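Beta-N-acetylglucosaminidase-like protein Glycoside hydrolase family 20 (Flavobacterium johnsoniae, PDB 6YHH) probably acts as a chitobiase of bacterial chitin breakdown, hydrolysing N-acetylglucosamine from the ends of chitin oligosaccharides. Local coordinates at residues Q186-E191 with K197-A202; I231-P234 with A239-T242. All coordinates share one frame; numbering follows the deposited sequence.

Contact 1. Residues Q186-E191 with K197-A202; sequences QGWRIE and KLIELA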
# COMPACT_ATOMS: atom_id res chain seq x y z
N GLN A 186 -10.64 21.62 6.96
CA GLN A 186 -9.66 20.77 7.61
C GLN A 186 -8.29 20.77 6.91
O GLN A 186 -7.40 19.99 7.29
CB GLN A 186 -10.21 19.34 7.70
CG GLN A 186 -11.42 19.21 8.58
CD GLN A 186 -12.74 19.63 7.95
OE1 GLN A 186 -12.83 19.96 6.78
NE2 GLN A 186 -13.76 19.67 8.76
N GLY A 187 -8.16 21.57 5.81
CA GLY A 187 -6.88 21.69 5.16
C GLY A 187 -6.95 22.02 3.69
O GLY A 187 -7.89 21.66 3.04
N TRP A 188 -5.93 22.76 3.25
CA TRP A 188 -5.65 23.14 1.88
C TRP A 188 -4.55 22.27 1.30
O TRP A 188 -3.47 22.16 1.93
CB TRP A 188 -5.15 24.63 1.86
CG TRP A 188 -4.71 25.09 0.55
CD1 TRP A 188 -3.53 24.84 -0.02
CD2 TRP A 188 -5.45 25.87 -0.41
NE1 TRP A 188 -3.48 25.35 -1.27
CE2 TRP A 188 -4.64 26.00 -1.53
CE3 TRP A 188 -6.72 26.44 -0.43
CZ2 TRP A 188 -5.06 26.69 -2.69
CZ3 TRP A 188 -7.13 27.12 -1.52
CH2 TRP A 188 -6.32 27.21 -2.66
N ARG A 189 -4.80 21.62 0.16
CA ARG A 189 -3.92 20.60 -0.34
C ARG A 189 -3.16 20.85 -1.65
O ARG A 189 -2.59 19.87 -2.19
CB ARG A 189 -4.70 19.30 -0.54
CG ARG A 189 -5.41 18.83 0.74
CD ARG A 189 -4.46 18.66 1.94
NE ARG A 189 -5.17 18.13 3.10
CZ ARG A 189 -4.81 18.37 4.36
NH1 ARG A 189 -3.76 19.13 4.65
NH2 ARG A 189 -5.48 17.87 5.35
N ILE A 190 -3.09 22.09 -2.14
CA ILE A 190 -2.45 22.42 -3.42
C ILE A 190 -1.18 23.24 -3.17
O ILE A 190 -1.28 24.36 -2.61
CB ILE A 190 -3.40 23.22 -4.32
CG1 ILE A 190 -4.74 22.45 -4.53
CG2 ILE A 190 -2.68 23.44 -5.67
CD1 ILE A 190 -5.86 23.33 -5.02
N GLU A 191 -0.01 22.76 -3.55
CA GLU A 191 1.11 23.58 -3.46
C GLU A 191 0.87 24.86 -4.28
O GLU A 191 0.62 24.84 -5.51
CB GLU A 191 2.37 22.89 -3.97
CG GLU A 191 3.65 23.76 -3.94
CD GLU A 191 4.80 23.00 -4.59
OE1 GLU A 191 4.71 22.51 -5.70
OE2 GLU A 191 5.82 22.98 -3.96
N LYS A 197 1.45 31.01 2.23
CA LYS A 197 0.83 30.91 3.50
C LYS A 197 -0.22 29.78 3.54
O LYS A 197 -0.50 29.23 4.60
CB LYS A 197 0.19 32.18 3.93
CG LYS A 197 1.23 33.24 4.37
CD LYS A 197 0.57 34.46 5.05
CE LYS A 197 -0.27 35.37 4.17
NZ LYS A 197 -1.18 36.30 4.91
N LEU A 198 -0.80 29.49 2.39
CA LEU A 198 -1.81 28.37 2.38
C LEU A 198 -1.16 27.02 2.71
O LEU A 198 -1.79 26.18 3.38
CB LEU A 198 -2.51 28.34 1.05
CG LEU A 198 -3.56 29.44 0.85
CD1 LEU A 198 -3.86 29.64 -0.61
CD2 LEU A 198 -4.86 29.21 1.67
N ILE A 199 0.07 26.85 2.30
CA ILE A 199 0.84 25.62 2.66
C ILE A 199 1.37 25.73 4.09
O ILE A 199 1.31 24.80 4.90
CB ILE A 199 1.93 25.32 1.62
CG1 ILE A 199 1.27 25.00 0.30
CG2 ILE A 199 2.84 24.20 2.13
CD1 ILE A 199 0.27 23.82 0.38
N GLU A 200 2.00 26.88 4.41
CA GLU A 200 2.60 27.04 5.69
C GLU A 200 1.64 26.91 6.84
O GLU A 200 1.94 26.23 7.87
CB GLU A 200 3.25 28.44 5.75
CG GLU A 200 4.06 28.70 7.01
CD GLU A 200 4.32 30.21 7.29
OE1 GLU A 200 3.89 31.16 6.57
OE2 GLU A 200 4.99 30.43 8.33
N LEU A 201 0.49 27.55 6.70
CA LEU A 201 -0.44 27.77 7.79
C LEU A 201 -1.72 26.92 7.71
O LEU A 201 -2.42 26.82 8.69
CB LEU A 201 -0.85 29.24 7.86
CG LEU A 201 0.30 30.23 8.13
CD1 LEU A 201 -0.26 31.62 8.15
CD2 LEU A 201 1.06 29.88 9.41
N ALA A 202 -2.03 26.39 6.54
CA ALA A 202 -3.36 25.77 6.33
C ALA A 202 -3.27 24.32 5.84
O ALA A 202 -4.29 23.81 5.30
CB ALA A 202 -4.20 26.63 5.37
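Trp188 and Leu198 join a short strand to a short helix in a buried, mainly apolar contact, within the long excursion between barrel strand 177-184 and helix 210-222 of the catalytic domain. Leu198 lies over one face of the indole. Leu198 CB stands 3.8 Å from the centroid of the Trp188 five-membered ring, only 8° off the normal, a CH-pi contact. Leu198 CD1 lies over the six-membered ring, 3.8 Å from Trp188 CZ2, while Leu198 CD2, above the same face, stands just beyond the rim, 3.9 Å from Trp188 CE3. A branched leucine suits this place because CB can sit on the five-membered ring and one methyl on the six-membered ring, with the second methyl at the rim. Trp188 swings its ring away from its own backbone N (chi1 174°), a turn that brings NE1 to Ile190 O, at 2.8 Å; that oxygen lies near the ring plane and receives the N-H on a lone pair. The bond satisfies the buried indole nitrogen and restrains the ring from turning. The same carbonyl oxygen is touched by Ile199 CD1 at 3.4 Å. At the other end of the interface, Trp188 N gives Ala202 O a nearly straight hydrogen bond (2.8 Å, 173°), and Gly187 CA adds a CA-H...O contact to that oxygen. Gly187 has backbone angles that would jam any CB against the preceding carbonyl. Replacing Trp188 with an alanine would probably leave Leu198 facing a gap and Ile190 O without its indole donor. Strand 187-188 pairs antiparallel with 177-184, and helix 197-202 packs on it, an elaborated beta-alpha loop consistent with the TIM-barrel catalytic domain of glycoside hydrolase family 20.

Contact 2. Residues I231-P234 with A239-T242; sequences IDVP and AILT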
# COMPACT_ATOMS: atom_id res chain seq x y z
N ILE A 231 -11.84 23.86 -5.69
CA ILE A 231 -11.51 24.79 -4.63
C ILE A 231 -12.83 25.35 -4.08
O ILE A 231 -13.47 26.20 -4.70
CB ILE A 231 -10.60 25.93 -5.11
CG1 ILE A 231 -9.26 25.37 -5.55
CG2 ILE A 231 -10.37 26.85 -3.95
CD1 ILE A 231 -8.34 26.48 -6.12
N ASP A 232 -13.27 24.84 -2.92
CA ASP A 232 -14.59 25.11 -2.44
C ASP A 232 -14.69 26.49 -1.74
O ASP A 232 -14.05 26.71 -0.71
CB ASP A 232 -14.95 23.95 -1.46
CG ASP A 232 -16.38 23.98 -0.97
OD1 ASP A 232 -17.07 24.97 -1.17
OD2 ASP A 232 -16.79 22.95 -0.32
N VAL A 233 -15.51 27.38 -2.32
CA VAL A 233 -15.69 28.75 -1.86
C VAL A 233 -17.15 29.13 -1.99
O VAL A 233 -17.85 28.59 -2.90
CB VAL A 233 -14.80 29.73 -2.69
CG1 VAL A 233 -13.36 29.54 -2.33
CG2 VAL A 233 -15.02 29.60 -4.19
N PRO A 234 -17.70 29.98 -1.10
CA PRO A 234 -17.03 30.70 -0.04
C PRO A 234 -17.21 30.15 1.36
O PRO A 234 -16.56 30.63 2.30
CB PRO A 234 -17.67 32.12 -0.13
CG PRO A 234 -19.11 31.76 -0.44
CD PRO A 234 -19.02 30.59 -1.39
N ALA A 239 -9.67 26.88 6.64
CA ALA A 239 -8.30 26.75 6.31
C ALA A 239 -7.84 27.89 5.46
O ALA A 239 -6.81 28.51 5.79
CB ALA A 239 -8.07 25.46 5.58
N ILE A 240 -8.62 28.28 4.45
CA ILE A 240 -8.26 29.45 3.64
C ILE A 240 -8.05 30.69 4.52
O ILE A 240 -7.07 31.49 4.37
CB ILE A 240 -9.31 29.71 2.56
CG1 ILE A 240 -9.30 28.58 1.52
CG2 ILE A 240 -9.02 31.05 1.87
CD1 ILE A 240 -10.41 28.74 0.54
N LEU A 241 -8.96 30.86 5.45
CA LEU A 241 -8.98 32.07 6.29
C LEU A 241 -7.96 32.00 7.44
O LEU A 241 -7.70 32.97 8.09
CB LEU A 241 -10.38 32.29 6.84
CG LEU A 241 -11.40 32.67 5.76
CD1 LEU A 241 -12.83 32.66 6.31
CD2 LEU A 241 -11.10 34.07 5.24
N THR A 242 -7.44 30.81 7.76
CA THR A 242 -6.26 30.71 8.63
C THR A 242 -5.04 31.40 7.96
O THR A 242 -4.27 32.09 8.63
CB THR A 242 -5.97 29.22 8.97
OG1 THR A 242 -7.09 28.68 9.62
CG2 THR A 242 -4.73 29.08 9.82
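Ile240 holds CG1 anti to its carbonyl carbon (chi1 -67°) and then runs on extended (chi2 174°), which carries CD1 from the helix out to Val233. On the loop, Val233 sets CG1 anti to its own carbonyl carbon, and this methyl takes the contact, Val233 CG1 lying 4.2 Å from Ile240 CD1. The two side chains cross at about a right angle, so they meet through single methyls rather than along their lengths. Ile240 CD1 also approaches Asp232 O, at 4.4 Å, without any polar bond. Both residues are beta-branched and buried, and each has further apolar neighbours: Val233 packs on Leu284 and on Phe348 and Leu352 of helix 341-358, while Ile240 reaches Val183 of barrel strand 177-184. A compact valine fits between such bulky groups, whereas the longer isoleucine can span from helix 238-243 to the loop. The segment 231-234 follows strand 226-230, and a cis peptide before Pro234 bends the chain there. Asp232, next to Val233, has its polar end occupied in another direction: OD1 accepts a hydrogen bond from Gly315 N, and OD2 lies close to the carboxylates of Glu230 and Asp316. Its side chain is about 7 Å from that of Glu317, the predicted proton donor, and about 6 Å from a bound Tris molecule, probably from the crystallisation liquor. With no hydrogen bond across it, the contact rests on van der Waals packing of buried methyls over a small area (77 Å²), joining helix 238-243 to a loop whose Asp232 lies near the predicted proton donor.

Both contacts are buried within the catalytic domain, in successive beta-alpha loops of the barrel, and their centres lie about 10 Å apart. They share no element, yet they touch: Trp188 CE3 of contact 1 packs 3.9 Å from Ile240 CG1 of contact 2, and Ala202 of helix 197-202 abuts Ala239 of helix 238-243. The indole thus has Leu198 on one face and is met by the helix of the next loop. Contact 1 is the larger and chemically mixed, joined across by one backbone hydrogen bond and a CH-pi contact, with the indole N-H bonded within its own segment; contact 2 is sparse and purely apolar. Contact 1 lies away from the predicted catalytic residue, whereas contact 2 includes Asp232, about 7 Å from Glu317.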